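Local coordinates for tyrosine-protein phosphatase YwqE (Bacillus subtilis, PDB 3QY7) that removes phosphate from phosphotyrosine-containing proteins, using a metal centre set in a PHP-type barrel, at residues Y84-V87 against E88-L91; Q174-A177 against F178-L182; D194-V198 against K199-F203; K214-G217 against S218-Y222. All blocks are in the same frame, centred on the assembly; numbering follows the deposited sequence.

Overall arrangement
Following the chain from the N terminus, the four contacts come one after another, and none nests in or crosses another. Contact 1 turns the chain from strand 80-82 into helix 87-92. Contact 2 lies wholly within helix 173-184. Contact 3 closes a loop after strand 190-192 and carries ligands of the metal centre. Contact 4 is the bend between helices 205-216 and 219-232. Contacts 2 and 4 touch: Leu180 packs on Glu215 and Phe216, tying helix 173-184 to the end of helix 205-216. Contact 1 stands apart, its nearest atoms about 17 Å from those of contact 3, on the opposite side of the chain's centre.

Contact 1: residues Y84-V87 against E88-L91; sequences YGEV and EQDL
Tyr84 reaches across the start of a helix to Asp90, its OH giving a hydrogen bond of 2.7 Å to Asp90 OD2. The hydroxyl meets that oxygen on the anti side of the carboxylate, 23° out of its plane, while OD2 lies at the edge of the tyrosine ring. The two side chains cross at about a right angle. With chi1 at 64°, Tyr84 CG sits between its own backbone N and carbonyl carbon, which brings the ring round toward Val87 and Asp90. Val87 CG2 then rests over one face of the ring, toward its rim, and the ring of His43 meets that of Tyr84 almost parallel.

The packed side continues through Val87 and Leu91, both buried against Ile105 of strand 104-108. Their backbones are joined by the bond from Leu91 N to Val87 O, 3.0 Å, next to the straighter one from Asp90 N to Glu86 O, 2.9 Å.

The solvent side is looser. Glu86 and Gln89 are both exposed, and Gln89 OE1 lies against the CB and CG methylenes of Glu86, 3.3 Å from Glu86 CG, with carboxylate and amide planes 46° apart. Separately, a water bridges Gly85 and Glu88, donating to Gly85 O at 2.6 Å and accepting from Glu88 N at 2.9 Å, so a first-turn amide of the helix is satisfied by solvent.

The whole is a type I beta turn, Tyr84 to Val87, leading into a helix with Glu86 at the N-cap position, on a strand-to-helix connection of the barrel.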
loop_
_atom_site.group_PDB
_atom_site.type_symbol
_atom_site.label_atom_id
_atom_site.label_comp_id
_atom_site.label_asym_id
_atom_site.label_seq_id
_atom_site.Cartn_x
_atom_site.Cartn_y
_atom_site.Cartn_z
ATOM N N TYR A 84 -15.837 2.680 0.508
ATOM C CA TYR A 84 -17.264 2.927 0.257
ATOM C C TYR A 84 -18.056 2.019 1.174
ATOM O O TYR A 84 -17.494 1.123 1.798
ATOM C CB TYR A 84 -17.644 2.777 -1.229
ATOM C CG TYR A 84 -17.486 1.393 -1.820
ATOM C CD1 TYR A 84 -16.239 0.933 -2.245
ATOM C CD2 TYR A 84 -18.586 0.552 -1.983
ATOM C CE1 TYR A 84 -16.095 -0.323 -2.802
ATOM C CE2 TYR A 84 -18.450 -0.712 -2.537
ATOM C CZ TYR A 84 -17.194 -1.148 -2.944
ATOM O OH TYR A 84 -17.052 -2.403 -3.505
ATOM N N GLY A 85 -19.359 2.275 1.289
ATOM C CA GLY A 85 -20.160 1.634 2.330
ATOM C C GLY A 85 -20.277 0.122 2.233
ATOM O O GLY A 85 -20.419 -0.552 3.251
ATOM N N GLU A 86 -20.198 -0.404 1.012
ATOM C CA GLU A 86 -20.507 -1.807 0.737
ATOM C C GLU A 86 -19.262 -2.682 0.552
ATOM O O GLU A 86 -19.341 -3.752 -0.053
ATOM C CB GLU A 86 -21.412 -1.920 -0.501
ATOM C CG GLU A 86 -22.789 -1.245 -0.377
ATOM C CD GLU A 86 -22.734 0.275 -0.482
ATOM O OE1 GLU A 86 -21.835 0.809 -1.170
ATOM O OE2 GLU A 86 -23.602 0.944 0.124
ATOM N N VAL A 87 -18.118 -2.228 1.067
ATOM C CA VAL A 87 -16.866 -2.996 0.959
ATOM C C VAL A 87 -16.993 -4.418 1.525
ATOM O O VAL A 87 -16.565 -5.380 0.889
ATOM C CB VAL A 87 -15.668 -2.258 1.612
ATOM C CG1 VAL A 87 -14.495 -3.219 1.859
ATOM C CG2 VAL A 87 -15.227 -1.088 0.742
ATOM N N GLU A 88 -17.588 -4.548 2.710
ATOM C CA GLU A 88 -17.680 -5.843 3.382
ATOM C C GLU A 88 -18.526 -6.822 2.569
ATOM O O GLU A 88 -18.149 -7.988 2.391
ATOM C CB GLU A 88 -18.221 -5.670 4.804
ATOM C CG GLU A 88 -17.946 -6.836 5.743
ATOM C CD GLU A 88 -19.057 -7.871 5.749
ATOM O OE1 GLU A 88 -20.230 -7.494 5.515
ATOM O OE2 GLU A 88 -18.757 -9.058 5.991
ATOM N N GLN A 89 -19.649 -6.333 2.054
ATOM C CA GLN A 89 -20.532 -7.143 1.224
ATOM C C GLN A 89 -19.853 -7.556 -0.087
ATOM O O GLN A 89 -19.823 -8.751 -0.423
ATOM C CB GLN A 89 -21.846 -6.399 0.973
ATOM C CG GLN A 89 -22.655 -6.169 2.258
ATOM C CD GLN A 89 -23.118 -4.727 2.431
ATOM O OE1 GLN A 89 -23.186 -3.959 1.469
ATOM N NE2 GLN A 89 -23.438 -4.355 3.667
ATOM N N ASP A 90 -19.286 -6.577 -0.799
ATOM C CA ASP A 90 -18.675 -6.810 -2.118
ATOM C C ASP A 90 -17.457 -7.735 -2.078
ATOM O O ASP A 90 -17.198 -8.470 -3.029
ATOM C CB ASP A 90 -18.320 -5.490 -2.809
ATOM C CG ASP A 90 -19.547 -4.689 -3.208
ATOM O OD1 ASP A 90 -20.677 -5.120 -2.879
ATOM O OD2 ASP A 90 -19.384 -3.626 -3.849
ATOM N N LEU A 91 -16.725 -7.688 -0.971
ATOM C CA LEU A 91 -15.622 -8.600 -0.705
ATOM C C LEU A 91 -16.135 -10.036 -0.571
ATOM O O LEU A 91 -15.568 -10.960 -1.156
ATOM C CB LEU A 91 -14.905 -8.167 0.572
ATOM C CG LEU A 91 -13.483 -8.608 0.909
ATOM C CD1 LEU A 91 -12.499 -8.255 -0.196
ATOM C CD2 LEU A 91 -13.088 -7.935 2.218
HETATM O O HOH W 1 -19.639 -2.887 3.991
#

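Contact 2: residues Q174-A177 against F178-L182; sequences QLKA and FSLRL
Gln174 meets Phe178 through the backbone: its O accepts from Phe178 N at 3.2 Å, an ordinary helical bond.

Leu175 comes next, and its carbonyl oxygen is gripped twice by one residue. Ser179 N reaches Leu175 O at 3.0 Å, and Ser179 OG adds a shorter bond of 2.8 Å to the same oxygen. The hydroxyl comes from above the carbonyl plane, 44° out of it. Placing OG beside its own backbone N (chi1 -59°) turns it back toward the preceding helical turn, so the buried hydroxyl is satisfied within the helix.

Lys176 runs out fully extended, and its CE passes 4.4 Å from Leu180 CD1; its O takes the amide of Leu180 at 3.2 Å. From Ala177 the bond is weaker, Arg181 N standing 3.4 Å from Ala177 O, with the Arg181 CG methylene also beside that oxygen.

These turns belong to helix 173-184. Phe178 packs on Ile143 and Arg144 of helix 141-145, Ser179 meets Ser166 and Leu167 of helix 164-168, and Leu180 leans on Val211 and Phe216 of helix 205-216.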
loop_
_atom_site.group_PDB
_atom_site.type_symbol
_atom_site.label_atom_id
_atom_site.label_comp_id
_atom_site.label_asym_id
_atom_site.label_seq_id
_atom_site.Cartn_x
_atom_site.Cartn_y
_atom_site.Cartn_z
ATOM N N GLN A 174 7.569 18.573 3.777
ATOM C CA GLN A 174 6.574 18.531 4.805
ATOM C C GLN A 174 6.051 17.116 4.986
ATOM O O GLN A 174 5.955 16.661 6.063
ATOM C CB GLN A 174 5.446 19.488 4.514
ATOM C CG GLN A 174 5.893 20.918 4.673
ATOM C CD GLN A 174 6.596 21.156 5.963
ATOM O OE1 GLN A 174 7.795 21.369 6.016
ATOM N NE2 GLN A 174 5.841 21.095 7.033
ATOM N N LEU A 175 5.718 16.476 3.881
ATOM C CA LEU A 175 5.282 15.112 3.919
ATOM C C LEU A 175 6.328 14.243 4.681
ATOM O O LEU A 175 5.965 13.460 5.525
ATOM C CB LEU A 175 5.037 14.643 2.484
ATOM C CG LEU A 175 3.868 13.780 2.063
ATOM C CD1 LEU A 175 2.618 14.146 2.791
ATOM C CD2 LEU A 175 3.610 13.685 0.566
ATOM N N LYS A 176 7.628 14.419 4.413
ATOM C CA LYS A 176 8.665 13.614 5.113
ATOM C C LYS A 176 8.642 13.754 6.641
ATOM O O LYS A 176 8.705 12.774 7.389
ATOM C CB LYS A 176 10.083 13.940 4.607
ATOM C CG LYS A 176 11.180 13.161 5.333
ATOM C CD LYS A 176 12.563 13.443 4.752
ATOM C CE LYS A 176 13.623 12.816 5.622
ATOM N NZ LYS A 176 14.995 13.019 5.080
ATOM N N ALA A 177 8.599 14.996 7.104
ATOM C CA ALA A 177 8.550 15.289 8.519
ATOM C C ALA A 177 7.353 14.618 9.212
ATOM O O ALA A 177 7.503 14.026 10.283
ATOM C CB ALA A 177 8.499 16.806 8.713
ATOM N N PHE A 178 6.185 14.702 8.573
ATOM C CA PHE A 178 4.971 14.103 9.127
ATOM C C PHE A 178 5.068 12.573 9.184
ATOM O O PHE A 178 4.655 11.944 10.162
ATOM C CB PHE A 178 3.737 14.548 8.349
ATOM C CG PHE A 178 2.445 14.046 8.937
ATOM C CD1 PHE A 178 2.141 14.261 10.281
ATOM C CD2 PHE A 178 1.534 13.369 8.149
ATOM C CE1 PHE A 178 0.951 13.796 10.831
ATOM C CE2 PHE A 178 0.328 12.905 8.697
ATOM C CZ PHE A 178 0.048 13.113 10.029
ATOM N N SER A 179 5.653 11.992 8.146
ATOM C CA SER A 179 5.742 10.543 8.022
ATOM C C SER A 179 6.581 9.943 9.135
ATOM O O SER A 179 6.251 8.891 9.691
ATOM C CB SER A 179 6.344 10.177 6.662
ATOM O OG SER A 179 5.580 10.680 5.591
ATOM N N LEU A 180 7.685 10.611 9.460
ATOM C CA LEU A 180 8.548 10.186 10.546
ATOM C C LEU A 180 7.829 10.213 11.902
ATOM O O LEU A 180 8.067 9.352 12.740
ATOM C CB LEU A 180 9.815 11.047 10.583
ATOM C CG LEU A 180 10.834 10.743 9.480
ATOM C CD1 LEU A 180 11.915 11.815 9.512
ATOM C CD2 LEU A 180 11.450 9.359 9.694
ATOM N N ARG A 181 6.953 11.202 12.087
ATOM C CA ARG A 181 6.095 11.278 13.275
ATOM C C ARG A 181 5.211 10.042 13.397
ATOM O O ARG A 181 5.162 9.426 14.466
ATOM C CB ARG A 181 5.259 12.569 13.277
ATOM C CG ARG A 181 6.097 13.812 13.590
ATOM C CD ARG A 181 5.363 15.098 13.269
ATOM N NE ARG A 181 4.181 15.307 14.100
ATOM C CZ ARG A 181 3.145 16.062 13.743
ATOM N NH1 ARG A 181 3.135 16.679 12.568
ATOM N NH2 ARG A 181 2.111 16.200 14.557
ATOM N N LEU A 182 4.556 9.666 12.301
ATOM C CA LEU A 182 3.674 8.479 12.291
ATOM C C LEU A 182 4.444 7.184 12.559
ATOM O O LEU A 182 3.994 6.323 13.326
ATOM C CB LEU A 182 2.897 8.398 10.970
ATOM C CG LEU A 182 1.975 9.571 10.592
ATOM C CD1 LEU A 182 1.170 9.332 9.311
ATOM C CD2 LEU A 182 1.057 9.947 11.779
#

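Contact 3: residues D194-V198 against K199-F203; sequences DAHNV and KTRNF. With FE (Fe (III) ion), chain C; MG (magnesium ion), chain D; PO4 (phosphate ion), chain E.
The backbone folds back on itself between Ala195 and Asn202, whose CA atoms are 4.6 Å apart, and His196 N closes the loop with a 2.9 Å bond to Arg201 O in the carbonyl plane.

Asn197 fills the bend. Its OD1 accepts from Thr200 N and Arg201 N, which arrive from opposite faces of the amide plane; Lys199 N adds a weak bond. With chi1 at 55°, CG is tucked between the backbone N and carbonyl carbon, turning OD1 into the loop. Asn202 ND2 ties back to Val198 O at 3.0 Å.

Towards the metals, the Arg201 guanidinium lies flat on the His196 ring, planes 20° apart and centres 3.6 Å apart. Arg201 NH1 donates to phosphate O2 at 2.7 Å, and its salt bridge to Asp194 OD2 is long. His196 NE2 binds magnesium at 2.1 Å, while ND1 donates to Asp194 O, fixing the ring's rotation. Asp194 OD1 binds iron at 2.2 Å, alongside His5, His7 and Glu80. The phosphate, probably from the crystallisation liquor, is held by Arg201 and by this iron and the magnesium, as would suit a phosphatase active site.

Away from the metals, Ala195 CB sits over one face of the Phe203 ring, a CH-pi contact. The loop runs from strand 190-192 towards helix 205-216, with Ala195, Val198 and Phe203 packed against helix 19-31.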
loop_
_atom_site.group_PDB
_atom_site.type_symbol
_atom_site.label_atom_id
_atom_site.label_comp_id
_atom_site.label_asym_id
_atom_site.label_seq_id
_atom_site.Cartn_x
_atom_site.Cartn_y
_atom_site.Cartn_z
ATOM N N ASP A 194 3.784 2.671 -3.979
ATOM C CA ASP A 194 2.693 3.349 -4.633
ATOM C C ASP A 194 3.208 3.911 -5.979
ATOM O O ASP A 194 2.804 4.994 -6.415
ATOM C CB ASP A 194 2.172 4.467 -3.721
ATOM C CG ASP A 194 0.783 4.909 -4.069
ATOM O OD1 ASP A 194 0.176 4.399 -5.047
ATOM O OD2 ASP A 194 0.282 5.786 -3.332
ATOM N N ALA A 195 4.118 3.189 -6.624
ATOM C CA ALA A 195 4.676 3.643 -7.899
ATOM C C ALA A 195 3.636 3.765 -9.005
ATOM O O ALA A 195 2.766 2.900 -9.160
ATOM C CB ALA A 195 5.820 2.709 -8.355
ATOM N N HIS A 196 3.734 4.833 -9.798
ATOM C CA HIS A 196 2.857 5.000 -10.970
ATOM C C HIS A 196 3.626 5.073 -12.286
ATOM O O HIS A 196 3.062 4.823 -13.333
ATOM C CB HIS A 196 1.998 6.270 -10.868
ATOM C CG HIS A 196 0.826 6.155 -9.945
ATOM N ND1 HIS A 196 0.954 5.849 -8.609
ATOM C CD2 HIS A 196 -0.492 6.382 -10.150
ATOM C CE1 HIS A 196 -0.233 5.854 -8.035
ATOM N NE2 HIS A 196 -1.129 6.170 -8.948
ATOM N N ASN A 197 4.905 5.429 -12.226
ATOM C CA ASN A 197 5.691 5.655 -13.442
ATOM C C ASN A 197 7.156 5.599 -13.057
ATOM O O ASN A 197 7.466 5.372 -11.891
ATOM C CB ASN A 197 5.304 6.992 -14.094
ATOM C CG ASN A 197 5.438 8.160 -13.142
ATOM O OD1 ASN A 197 6.500 8.384 -12.557
ATOM N ND2 ASN A 197 4.345 8.906 -12.966
ATOM N N VAL A 198 8.051 5.767 -14.011
ATOM C CA VAL A 198 9.443 5.705 -13.698
ATOM C C VAL A 198 10.032 7.033 -13.296
ATOM O O VAL A 198 11.058 7.048 -12.725
ATOM C CB VAL A 198 10.313 5.082 -14.823
ATOM C CG1 VAL A 198 9.959 3.643 -14.954
ATOM C CG2 VAL A 198 10.070 5.708 -16.064
ATOM N N LYS A 199 9.388 8.132 -13.595
ATOM C CA LYS A 199 10.117 9.360 -13.389
ATOM C C LYS A 199 9.768 10.293 -12.270
ATOM O O LYS A 199 10.639 10.941 -11.775
ATOM C CB LYS A 199 10.251 10.144 -14.660
ATOM C CG LYS A 199 10.714 9.275 -15.845
ATOM C CD LYS A 199 12.125 9.265 -16.069
ATOM C CE LYS A 199 12.367 8.924 -17.450
ATOM N NZ LYS A 199 13.578 8.222 -17.437
ATOM N N THR A 200 8.501 10.337 -11.909
ATOM C CA THR A 200 8.066 11.212 -10.837
ATOM C C THR A 200 7.493 10.473 -9.620
ATOM O O THR A 200 7.911 10.670 -8.537
ATOM C CB THR A 200 7.066 12.220 -11.283
ATOM O OG1 THR A 200 6.083 11.626 -12.087
ATOM C CG2 THR A 200 7.735 13.319 -12.085
ATOM N N ARG A 201 6.558 9.585 -9.867
ATOM C CA ARG A 201 5.989 8.782 -8.827
ATOM C C ARG A 201 6.596 7.402 -8.904
ATOM O O ARG A 201 5.989 6.516 -9.300
ATOM C CB ARG A 201 4.469 8.737 -8.969
ATOM C CG ARG A 201 3.814 9.968 -8.467
ATOM C CD ARG A 201 2.316 9.832 -8.518
ATOM N NE ARG A 201 1.828 9.125 -7.353
ATOM C CZ ARG A 201 0.545 9.009 -7.067
ATOM N NH1 ARG A 201 0.162 8.366 -5.998
ATOM N NH2 ARG A 201 -0.335 9.573 -7.842
ATOM N N ASN A 202 7.847 7.315 -8.574
ATOM C CA ASN A 202 8.547 6.074 -8.722
ATOM C C ASN A 202 8.860 5.372 -7.390
ATOM O O ASN A 202 8.150 5.578 -6.490
ATOM C CB ASN A 202 9.745 6.247 -9.592
ATOM C CG ASN A 202 10.651 7.250 -9.072
ATOM O OD1 ASN A 202 10.545 7.631 -7.944
ATOM N ND2 ASN A 202 11.582 7.660 -9.863
ATOM N N PHE A 203 9.818 4.482 -7.315
ATOM C CA PHE A 203 9.924 3.675 -6.122
ATOM C C PHE A 203 10.607 4.286 -4.857
ATOM O O PHE A 203 9.965 4.411 -3.848
ATOM C CB PHE A 203 10.588 2.345 -6.489
ATOM C CG PHE A 203 9.738 1.465 -7.345
ATOM C CD1 PHE A 203 9.652 1.684 -8.688
ATOM C CD2 PHE A 203 8.995 0.440 -6.824
ATOM C CE1 PHE A 203 8.868 0.940 -9.460
ATOM C CE2 PHE A 203 8.240 -0.290 -7.605
ATOM C CZ PHE A 203 8.153 -0.037 -8.934
HETATM FE FE FE C . -2.017 4.013 -4.939
HETATM MG MG MG D . -3.110 6.339 -8.398
HETATM P P PO4 E . -3.348 6.745 -6.302
HETATM O O1 PO4 E . -2.455 5.508 -6.329
HETATM O O2 PO4 E . -2.524 7.963 -6.098
HETATM O O3 PO4 E . -4.046 6.875 -7.618
HETATM O O4 PO4 E . -4.383 6.646 -5.201
HETATM O O HOH W 2 3.600 7.517 -5.749
HETATM O O HOH W 3 -2.246 5.366 -3.662
#

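Contact 4: residues K214-G217 against S218-Y222; sequences KEFG and SELPY
Phe216 lies alongside Leu220, the two side chains pointing the same way from consecutive helices. The ring carbon Phe216 CD2 comes 3.9 Å from Leu220 CD1, and the two CB atoms, Phe216 CB and Leu220 CB, are 4.0 Å apart, so the contact runs from the roots of the side chains outward. The methyl approaches the ring obliquely. Leu220 sends CG anti to the backbone N (chi1 178°), which carries its branch along the phenyl group. Glu215 CB rests over one face of that ring, toward its rim.

Between these two residues the chain turns at Gly217. Its phi is positive, 87°, and it is the first residue to leave the helical conformation. No direct hydrogen bond joins the two sides of the bend; instead one water spans it, donating to Phe216 O at 2.6 Å and accepting from Leu220 N at 3.0 Å. Solvent thus links the last carbonyl of one helix to an early amide of the next. The carbonyl of Gly217 turns toward the proline ring, and Gly217 O is 3.0 Å from Pro221 CD.

Pro221 is buried against Leu209 and Leu212 of helix 205-216, while Phe216 and Leu220 share Val183 of helix 173-184. Ser218 and Glu219 stay at the surface. The arrangement is a short helix-to-helix connection: Gly217, with positive phi, ends helix 205-216, and Pro221, early in helix 219-232, packs back on the helix just left.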
loop_
_atom_site.group_PDB
_atom_site.type_symbol
_atom_site.label_atom_id
_atom_site.label_comp_id
_atom_site.label_asym_id
_atom_site.label_seq_id
_atom_site.Cartn_x
_atom_site.Cartn_y
_atom_site.Cartn_z
ATOM N N LYS A 214 18.591 5.559 9.565
ATOM C CA LYS A 214 19.241 6.703 10.218
ATOM C C LYS A 214 18.438 7.231 11.402
ATOM O O LYS A 214 19.018 7.610 12.427
ATOM C CB LYS A 214 19.501 7.837 9.223
ATOM C CG LYS A 214 20.663 7.582 8.268
ATOM C CD LYS A 214 21.016 8.830 7.456
ATOM C CE LYS A 214 19.904 9.226 6.499
ATOM N NZ LYS A 214 20.175 10.517 5.787
ATOM N N GLU A 215 17.111 7.257 11.265
ATOM C CA GLU A 215 16.218 7.841 12.284
ATOM C C GLU A 215 15.910 6.938 13.470
ATOM O O GLU A 215 15.748 7.433 14.606
ATOM C CB GLU A 215 14.900 8.309 11.653
ATOM C CG GLU A 215 15.029 9.534 10.757
ATOM C CD GLU A 215 15.786 10.682 11.417
ATOM O OE1 GLU A 215 15.409 11.073 12.544
ATOM O OE2 GLU A 215 16.766 11.180 10.812
ATOM N N PHE A 216 15.828 5.632 13.220
ATOM C CA PHE A 216 15.309 4.695 14.221
ATOM C C PHE A 216 16.215 3.511 14.515
ATOM O O PHE A 216 15.926 2.725 15.431
ATOM C CB PHE A 216 13.932 4.165 13.794
ATOM C CG PHE A 216 12.918 5.233 13.551
ATOM C CD1 PHE A 216 12.374 5.959 14.606
ATOM C CD2 PHE A 216 12.494 5.509 12.259
ATOM C CE1 PHE A 216 11.419 6.955 14.368
ATOM C CE2 PHE A 216 11.554 6.493 12.003
ATOM C CZ PHE A 216 11.008 7.223 13.068
ATOM N N GLY A 217 17.299 3.371 13.761
ATOM C CA GLY A 217 18.150 2.193 13.872
ATOM C C GLY A 217 17.669 1.068 12.978
ATOM O O GLY A 217 16.602 1.158 12.369
ATOM N N SER A 218 18.453 -0.000 12.931
ATOM C CA SER A 218 18.274 -1.065 11.941
ATOM C C SER A 218 17.039 -1.937 12.166
ATOM O O SER A 218 16.446 -2.462 11.201
ATOM C CB SER A 218 19.532 -1.942 11.910
ATOM O OG SER A 218 19.693 -2.617 13.148
ATOM N N GLU A 219 16.630 -2.092 13.420
ATOM C CA GLU A 219 15.576 -3.062 13.730
ATOM C C GLU A 219 14.197 -2.667 13.238
ATOM O O GLU A 219 13.418 -3.528 12.849
ATOM C CB GLU A 219 15.558 -3.423 15.217
ATOM C CG GLU A 219 16.822 -4.157 15.642
ATOM C CD GLU A 219 16.995 -5.469 14.898
ATOM O OE1 GLU A 219 17.832 -5.529 13.966
ATOM O OE2 GLU A 219 16.279 -6.431 15.246
ATOM N N LEU A 220 13.906 -1.367 13.220
ATOM C CA LEU A 220 12.598 -0.907 12.767
ATOM C C LEU A 220 12.346 -1.164 11.261
ATOM O O LEU A 220 11.308 -1.739 10.908
ATOM C CB LEU A 220 12.385 0.573 13.171
ATOM C CG LEU A 220 11.122 1.377 12.813
ATOM C CD1 LEU A 220 11.215 1.926 11.413
ATOM C CD2 LEU A 220 9.836 0.582 13.027
ATOM N N PRO A 221 13.274 -0.757 10.371
ATOM C CA PRO A 221 12.994 -1.043 8.958
ATOM C C PRO A 221 12.965 -2.535 8.639
ATOM O O PRO A 221 12.231 -2.935 7.728
ATOM C CB PRO A 221 14.110 -0.311 8.202
ATOM C CG PRO A 221 15.144 0.016 9.247
ATOM C CD PRO A 221 14.411 0.176 10.520
ATOM N N TYR A 222 13.731 -3.341 9.382
ATOM C CA TYR A 222 13.668 -4.803 9.262
ATOM C C TYR A 222 12.232 -5.270 9.552
ATOM O O TYR A 222 11.664 -6.075 8.800
ATOM C CB TYR A 222 14.682 -5.514 10.197
ATOM C CG TYR A 222 14.594 -7.017 10.076
ATOM C CD1 TYR A 222 15.234 -7.673 9.035
ATOM C CD2 TYR A 222 13.803 -7.767 10.952
ATOM C CE1 TYR A 222 15.115 -9.054 8.879
ATOM C CE2 TYR A 222 13.682 -9.138 10.813
ATOM C CZ TYR A 222 14.344 -9.775 9.759
ATOM O OH TYR A 222 14.257 -11.136 9.586
HETATM O O HOH W 4 15.186 0.189 15.445
#